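Local atomic coordinates of lipoxygenase (Cyanothece sp., PDB entry 5EK8), a protein that probably adds molecular oxygen to polyunsaturated fatty acids at a non-heme iron centre, acting as a 9R-lipoxygenase. Residues Asp10-Lys13 with Ala14-Leu18; Leu18-Asp22 with Ser23-Arg27; Gln500-Gly504 with Ile505-Thr509. All coordinates share one frame; numbering follows the deposited sequence.

Contacts 1 and 2 follow each other along the start of the chain and share L18. Contact 1 is the regular middle of helix 2-21. Contact 2 is the turn where that helix ends and helix 24-36 begins. Their centres are about 12 Å apart, and both have side chains resting on helix 188-214. Contact 3 lies far away, in the loop between helix 482-495 and strand 513-515. Its centre is about 43 Å from that of contact 1 and about 47 Å from that of contact 2. Contacts 2 and 3 are on opposite sides of the chain's centre. All three are away from the iron ligands H359, H364, H570, N574 and I668.

Contact 1: residues Asp10-Lys13 with Ala14-Leu18; sequences DEIK and AALVL
I12 and L16 are neighbours one turn apart on the alpha-helix 2-21. D10-K13 and A14-L18 are consecutive parts of this helix. Their contact is the regular pattern of backbone N-H to the C=O four residues earlier. A14 N donates a hydrogen bond to D10 O at 2.9 Å. A15 N donates to E11 O at 3.0 Å. L16 N then donates to I12 O at 2.9 Å, and V17 N to K13 O at 3.0 Å. All four hydrogen bonds are close to straight, so this part of the helix is unbroken.

The side chains add one apolar pair. I12 and L16 lie alongside each other and point the same way. I12 CG2 meets L16 CD1 at 4.0 Å. The chi1 of I12 (-68°) sets CG2 opposite the backbone N and beside the carbonyl carbon, on the side where L16 follows. CG1 lies beside the backbone N instead. Both residues are exposed within the protein itself, so this is a surface strip.

Another side of the helix faces the protein. There E11 forms a salt bridge with K205 and rests on A206 and T209 of helix 188-214. L18 reaches N199 and T202 of the same helix. E11 and L18 therefore join the N-terminal helix to helix 188-214.

K13 CG also stands opposite the backbone N, and the chain bends at chi3 (-59°). Its ammonium group faces back toward D10, one turn earlier. The resulting salt bridge is long, with K13 NZ 3.7 Å from D10 OD1.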
loop_
_atom_site.group_PDB
_atom_site.type_symbol
_atom_site.label_atom_id
_atom_site.label_comp_id
_atom_site.label_asym_id
_atom_site.label_seq_id
_atom_site.Cartn_x
_atom_site.Cartn_y
_atom_site.Cartn_z
ATOM N N ASP A 10 -18.515 21.690 -8.166
ATOM C CA ASP A 10 -17.345 20.859 -7.911
ATOM C C ASP A 10 -17.418 19.569 -8.710
ATOM O O ASP A 10 -16.423 19.141 -9.297
ATOM C CB ASP A 10 -17.202 20.542 -6.417
ATOM C CG ASP A 10 -16.605 21.696 -5.620
ATOM O OD1 ASP A 10 -16.011 22.614 -6.234
ATOM O OD2 ASP A 10 -16.720 21.667 -4.374
ATOM N N GLU A 11 -18.592 18.944 -8.719
ATOM C CA GLU A 11 -18.803 17.745 -9.527
ATOM C C GLU A 11 -18.565 18.046 -11.003
ATOM O O GLU A 11 -17.859 17.304 -11.708
ATOM C CB GLU A 11 -20.215 17.192 -9.322
ATOM C CG GLU A 11 -20.465 16.649 -7.930
ATOM C CD GLU A 11 -19.563 15.473 -7.599
ATOM O OE1 GLU A 11 -19.451 14.559 -8.449
ATOM O OE2 GLU A 11 -18.960 15.471 -6.498
ATOM N N ILE A 12 -19.146 19.151 -11.461
ATOM C CA ILE A 12 -18.931 19.621 -12.822
ATOM C C ILE A 12 -17.450 19.813 -13.131
ATOM O O ILE A 12 -16.937 19.288 -14.121
ATOM C CB ILE A 12 -19.673 20.943 -13.062
ATOM C CG1 ILE A 12 -21.185 20.701 -13.042
ATOM C CG2 ILE A 12 -19.221 21.588 -14.372
ATOM C CD1 ILE A 12 -21.996 21.961 -12.922
ATOM N N LYS A 13 -16.773 20.561 -12.268
ATOM C CA LYS A 13 -15.343 20.824 -12.391
ATOM C C LYS A 13 -14.536 19.541 -12.556
ATOM O O LYS A 13 -13.724 19.415 -13.479
ATOM C CB LYS A 13 -14.850 21.589 -11.161
ATOM C CG LYS A 13 -13.439 22.140 -11.279
ATOM C CD LYS A 13 -12.913 22.613 -9.926
ATOM C CE LYS A 13 -13.792 23.703 -9.323
ATOM N NZ LYS A 13 -13.210 24.249 -8.060
ATOM N N ALA A 14 -14.779 18.589 -11.661
ATOM C CA ALA A 14 -14.102 17.297 -11.702
ATOM C C ALA A 14 -14.304 16.608 -13.046
ATOM O O ALA A 14 -13.339 16.146 -13.676
ATOM C CB ALA A 14 -14.598 16.406 -10.570
ATOM N N ALA A 15 -15.562 16.555 -13.479
ATOM C CA ALA A 15 -15.904 15.956 -14.763
ATOM C C ALA A 15 -15.085 16.574 -15.899
ATOM O O ALA A 15 -14.436 15.861 -16.672
ATOM C CB ALA A 15 -17.383 16.113 -15.032
ATOM N N LEU A 16 -15.106 17.903 -15.973
ATOM C CA LEU A 16 -14.394 18.634 -17.019
ATOM C C LEU A 16 -12.895 18.339 -17.019
ATOM O O LEU A 16 -12.299 18.094 -18.073
ATOM C CB LEU A 16 -14.620 20.134 -16.856
ATOM C CG LEU A 16 -16.061 20.628 -16.981
ATOM C CD1 LEU A 16 -16.149 22.145 -16.806
ATOM C CD2 LEU A 16 -16.664 20.199 -18.314
ATOM N N VAL A 17 -12.286 18.367 -15.836
ATOM C CA VAL A 17 -10.865 18.071 -15.715
ATOM C C VAL A 17 -10.568 16.690 -16.286
ATOM O O VAL A 17 -9.608 16.516 -17.045
ATOM C CB VAL A 17 -10.397 18.140 -14.257
ATOM C CG1 VAL A 17 -8.958 17.670 -14.133
ATOM C CG2 VAL A 17 -10.541 19.560 -13.734
ATOM N N LEU A 18 -11.405 15.716 -15.939
ATOM C CA LEU A 18 -11.212 14.368 -16.452
ATOM C C LEU A 18 -11.346 14.326 -17.964
ATOM O O LEU A 18 -10.694 13.516 -18.616
ATOM C CB LEU A 18 -12.196 13.404 -15.796
ATOM C CG LEU A 18 -11.779 13.066 -14.357
ATOM C CD1 LEU A 18 -12.840 12.259 -13.634
ATOM C CD2 LEU A 18 -10.445 12.332 -14.346
#

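Contact 2: residues Leu18-Asp22 with Ser23-Arg27; sequences LKVID and SPLGR
The guanidinium of R27 takes the carboxylate of D22 at its edge. D22 OD1 lies close to the guanidinium plane and is bonded by R27 NH1 at 2.8 Å, with an N-H...O angle of 155°. NH1 meets the oxygen nearly along its C-O axis. Only OD1 and NH1 take part in this salt bridge. The two flat groups stand almost perpendicular, 83° apart. Over one face of the guanidinium is the backbone S23 N, 3.9 Å above the plane and toward the rim. The R27 chain bends at chi3 (-98°), which turns its end back to D22.

The bridge spans the corner between helix 2-21 and helix 24-36. D22 has just left the first helix and is the centre of an inverse gamma turn. The weak bond of that turn runs from S23 N to I21 O at 2.8 Å. S23 occupies the N-cap position of the second helix, and R27 N bonds to S23 O at 2.8 Å. G26 packs its backbone on the first helix end. Its CA makes a CH...O contact with I21 O at 3.3 Å, and its N bonds weakly to V20 O. Beside the corner, V20 CG1 touches L25 CD2 at 4.0 Å.

A leucine in place of R27 would probably leave D22 OD1 without its charged mate and the corner without its bridge.

D22 OD2 is held by N199 of helix 188-214, and R27 rests on F192 there. The carboxylate is thus gripped at both oxygens, which probably favours its ionised form and ties the corner to that helix.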
loop_
_atom_site.group_PDB
_atom_site.type_symbol
_atom_site.label_atom_id
_atom_site.label_comp_id
_atom_site.label_asym_id
_atom_site.label_seq_id
_atom_site.Cartn_x
_atom_site.Cartn_y
_atom_site.Cartn_z
ATOM N N LEU A 18 -11.405 15.716 -15.939
ATOM C CA LEU A 18 -11.212 14.368 -16.452
ATOM C C LEU A 18 -11.346 14.326 -17.964
ATOM O O LEU A 18 -10.694 13.516 -18.616
ATOM C CB LEU A 18 -12.196 13.404 -15.796
ATOM C CG LEU A 18 -11.779 13.066 -14.357
ATOM C CD1 LEU A 18 -12.840 12.259 -13.634
ATOM C CD2 LEU A 18 -10.445 12.332 -14.346
ATOM N N LYS A 19 -12.177 15.203 -18.520
ATOM C CA LYS A 19 -12.283 15.307 -19.974
ATOM C C LYS A 19 -10.962 15.778 -20.570
ATOM O O LYS A 19 -10.491 15.232 -21.567
ATOM C CB LYS A 19 -13.397 16.272 -20.383
ATOM C CG LYS A 19 -14.721 16.054 -19.679
ATOM C CD LYS A 19 -15.315 14.699 -19.983
ATOM C CE LYS A 19 -16.644 14.528 -19.268
ATOM N NZ LYS A 19 -17.276 13.222 -19.586
ATOM N N VAL A 20 -10.371 16.796 -19.949
ATOM C CA VAL A 20 -9.121 17.370 -20.438
ATOM C C VAL A 20 -7.951 16.386 -20.371
ATOM O O VAL A 20 -7.163 16.282 -21.314
ATOM C CB VAL A 20 -8.742 18.637 -19.651
ATOM C CG1 VAL A 20 -7.527 19.301 -20.273
ATOM C CG2 VAL A 20 -9.910 19.607 -19.616
ATOM N N ILE A 21 -7.841 15.663 -19.261
ATOM C CA ILE A 21 -6.714 14.755 -19.076
ATOM C C ILE A 21 -6.855 13.498 -19.929
ATOM O O ILE A 21 -5.888 13.047 -20.538
ATOM C CB ILE A 21 -6.553 14.356 -17.595
ATOM C CG1 ILE A 21 -6.578 15.601 -16.711
ATOM C CG2 ILE A 21 -5.254 13.599 -17.383
ATOM C CD1 ILE A 21 -6.374 15.313 -15.254
ATOM N N ASP A 22 -8.059 12.935 -19.979
ATOM C CA ASP A 22 -8.299 11.739 -20.789
ATOM C C ASP A 22 -8.543 12.132 -22.244
ATOM O O ASP A 22 -9.570 11.795 -22.836
ATOM C CB ASP A 22 -9.479 10.933 -20.236
ATOM C CG ASP A 22 -9.508 9.504 -20.757
ATOM O OD1 ASP A 22 -8.517 9.085 -21.395
ATOM O OD2 ASP A 22 -10.513 8.799 -20.517
ATOM N N SER A 23 -7.575 12.851 -22.805
ATOM C CA SER A 23 -7.653 13.378 -24.160
ATOM C C SER A 23 -6.237 13.526 -24.710
ATOM O O SER A 23 -5.274 13.358 -23.962
ATOM C CB SER A 23 -8.392 14.720 -24.172
ATOM O OG SER A 23 -7.576 15.757 -23.663
ATOM N N PRO A 24 -6.098 13.800 -26.023
ATOM C CA PRO A 24 -4.778 14.042 -26.620
ATOM C C PRO A 24 -3.930 15.082 -25.888
ATOM O O PRO A 24 -2.718 14.897 -25.763
ATOM C CB PRO A 24 -5.130 14.539 -28.021
ATOM C CG PRO A 24 -6.354 13.783 -28.357
ATOM C CD PRO A 24 -7.129 13.637 -27.067
ATOM N N LEU A 25 -4.564 16.159 -25.428
ATOM C CA LEU A 25 -3.886 17.219 -24.677
ATOM C C LEU A 25 -3.265 16.664 -23.394
ATOM O O LEU A 25 -2.049 16.797 -23.143
ATOM C CB LEU A 25 -4.871 18.346 -24.343
ATOM C CG LEU A 25 -4.400 19.535 -23.499
ATOM C CD1 LEU A 25 -3.101 20.144 -24.032
ATOM C CD2 LEU A 25 -5.497 20.586 -23.448
ATOM N N GLY A 26 -4.113 16.027 -22.590
ATOM C CA GLY A 26 -3.682 15.408 -21.355
ATOM C C GLY A 26 -2.609 14.366 -21.578
ATOM O O GLY A 26 -1.604 14.352 -20.871
ATOM N N ARG A 27 -2.816 13.497 -22.561
ATOM C CA ARG A 27 -1.872 12.415 -22.809
ATOM C C ARG A 27 -0.513 12.940 -23.257
ATOM O O ARG A 27 0.522 12.426 -22.829
ATOM C CB ARG A 27 -2.438 11.431 -23.835
ATOM C CG ARG A 27 -3.409 10.426 -23.215
ATOM C CD ARG A 27 -3.667 9.226 -24.108
ATOM N NE ARG A 27 -4.904 9.376 -24.866
ATOM C CZ ARG A 27 -6.120 9.231 -24.347
ATOM N NH1 ARG A 27 -6.260 8.938 -23.059
ATOM N NH2 ARG A 27 -7.193 9.383 -25.117
#

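Contact 3: residues Gln500-Gly504 with Ile505-Thr509; sequences QPIEG and IMANT
I502 packs against M506 and A507 on the tight side of this short turn. The two branches of I502 divide the work. CG2 meets A507 CB at 4.0 Å, while CG1 lies 4.2 Å from M506 CB. With chi1 at -161°, CG1 stands opposite the backbone N and CG2 takes the place between the N and the carbonyl carbon. Both branches can then face the returning chain. A507 CB also comes 3.8 Å from E503 CA. This methyl rests between I502 CG2 and the backbone of E503 and G504. Close by is the only direct hydrogen bond between the two segments: A507 N reaches G504 O at 3.3 Å. Its N-H...O angle is 160°, but the donor sits above the carbonyl plane.

The solvent side of the turn is looser. There a water takes the place of a direct contact. It donates to E503 O at 2.8 Å and accepts from M506 N at 2.8 Å. The side chain of E503 starts away from the turn.

I505, at the corner, is buried by other parts of the protein. Its side chain meets W279, M427 and D353, and its backbone N bonds to Y282 OH. G504 has a positive phi (94°), a conformation that glycine adopts easily because it has no side chain to jam against the preceding carbonyl.

G504 to A507 form a type I beta turn, with I505 and M506 at its corners and the A507 N to G504 O bond closing it. It makes a local turn in the loop between helix 482-495 and strand 513-515.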
loop_
_atom_site.group_PDB
_atom_site.type_symbol
_atom_site.label_atom_id
_atom_site.label_comp_id
_atom_site.label_asym_id
_atom_site.label_seq_id
_atom_site.Cartn_x
_atom_site.Cartn_y
_atom_site.Cartn_z
ATOM N N GLN A 500 3.819 -1.249 20.532
ATOM C CA GLN A 500 2.734 -1.238 21.501
ATOM C C GLN A 500 1.942 -2.521 21.338
ATOM O O GLN A 500 1.302 -2.714 20.314
ATOM C CB GLN A 500 1.831 -0.018 21.300
ATOM C CG GLN A 500 0.596 0.017 22.193
ATOM C CD GLN A 500 -0.395 1.084 21.761
ATOM O OE1 GLN A 500 -0.974 1.009 20.672
ATOM N NE2 GLN A 500 -0.590 2.089 22.609
ATOM N N PRO A 501 2.005 -3.411 22.339
ATOM C CA PRO A 501 1.304 -4.696 22.288
ATOM C C PRO A 501 -0.148 -4.502 21.902
ATOM O O PRO A 501 -0.762 -3.529 22.346
ATOM C CB PRO A 501 1.442 -5.222 23.715
ATOM C CG PRO A 501 2.747 -4.676 24.165
ATOM C CD PRO A 501 2.815 -3.286 23.564
ATOM N N ILE A 502 -0.667 -5.407 21.075
ATOM C CA ILE A 502 -1.956 -5.218 20.428
ATOM C C ILE A 502 -3.073 -4.877 21.409
ATOM O O ILE A 502 -3.121 -5.379 22.532
ATOM C CB ILE A 502 -2.359 -6.469 19.597
ATOM C CG1 ILE A 502 -3.430 -6.103 18.566
ATOM C CG2 ILE A 502 -2.811 -7.618 20.486
ATOM C CD1 ILE A 502 -3.047 -4.939 17.683
ATOM N N GLU A 503 -3.942 -3.972 20.973
ATOM C CA GLU A 503 -5.134 -3.599 21.716
ATOM C C GLU A 503 -6.212 -3.176 20.726
ATOM O O GLU A 503 -5.924 -2.904 19.560
ATOM C CB GLU A 503 -4.833 -2.477 22.715
ATOM C CG GLU A 503 -4.208 -1.231 22.107
ATOM C CD GLU A 503 -3.900 -0.164 23.152
ATOM O OE1 GLU A 503 -4.641 0.842 23.210
ATOM O OE2 GLU A 503 -2.920 -0.332 23.914
ATOM N N GLY A 504 -7.454 -3.134 21.188
ATOM C CA GLY A 504 -8.558 -2.744 20.334
ATOM C C GLY A 504 -9.240 -3.931 19.687
ATOM O O GLY A 504 -9.366 -4.996 20.291
ATOM N N ILE A 505 -9.667 -3.745 18.442
ATOM C CA ILE A 505 -10.502 -4.720 17.748
ATOM C C ILE A 505 -9.769 -6.025 17.419
ATOM O O ILE A 505 -10.391 -7.085 17.329
ATOM C CB ILE A 505 -11.088 -4.114 16.440
ATOM C CG1 ILE A 505 -12.155 -5.040 15.849
ATOM C CG2 ILE A 505 -9.986 -3.798 15.423
ATOM C CD1 ILE A 505 -12.917 -4.429 14.719
ATOM N N MET A 506 -8.450 -5.959 17.257
ATOM C CA MET A 506 -7.681 -7.141 16.866
ATOM C C MET A 506 -7.053 -7.853 18.060
ATOM O O MET A 506 -6.237 -8.762 17.890
ATOM C CB MET A 506 -6.594 -6.768 15.851
ATOM C CG MET A 506 -7.135 -6.282 14.515
ATOM S SD MET A 506 -8.525 -7.267 13.924
ATOM C CE MET A 506 -7.750 -8.869 13.717
ATOM N N ALA A 507 -7.440 -7.447 19.263
ATOM C CA ALA A 507 -6.949 -8.095 20.471
ATOM C C ALA A 507 -7.994 -9.069 20.998
ATOM O O ALA A 507 -9.167 -8.725 21.126
ATOM C CB ALA A 507 -6.588 -7.060 21.530
ATOM N N ASN A 508 -7.562 -10.291 21.285
ATOM C CA ASN A 508 -8.454 -11.316 21.807
ATOM C C ASN A 508 -8.663 -11.170 23.312
ATOM O O ASN A 508 -7.707 -11.179 24.094
ATOM C CB ASN A 508 -7.914 -12.708 21.478
ATOM C CG ASN A 508 -8.842 -13.817 21.933
ATOM O OD1 ASN A 508 -10.016 -13.585 22.218
ATOM N ND2 ASN A 508 -8.316 -15.034 22.001
ATOM N N THR A 509 -9.923 -11.035 23.710
ATOM C CA THR A 509 -10.281 -10.859 25.111
ATOM C C THR A 509 -10.849 -12.158 25.669
ATOM O O THR A 509 -11.053 -12.299 26.875
ATOM C CB THR A 509 -11.313 -9.728 25.295
ATOM O OG1 THR A 509 -10.923 -8.589 24.517
ATOM C CG2 THR A 509 -11.422 -9.320 26.759
HETATM O O HOH W 1 -6.668 -3.762 17.048
#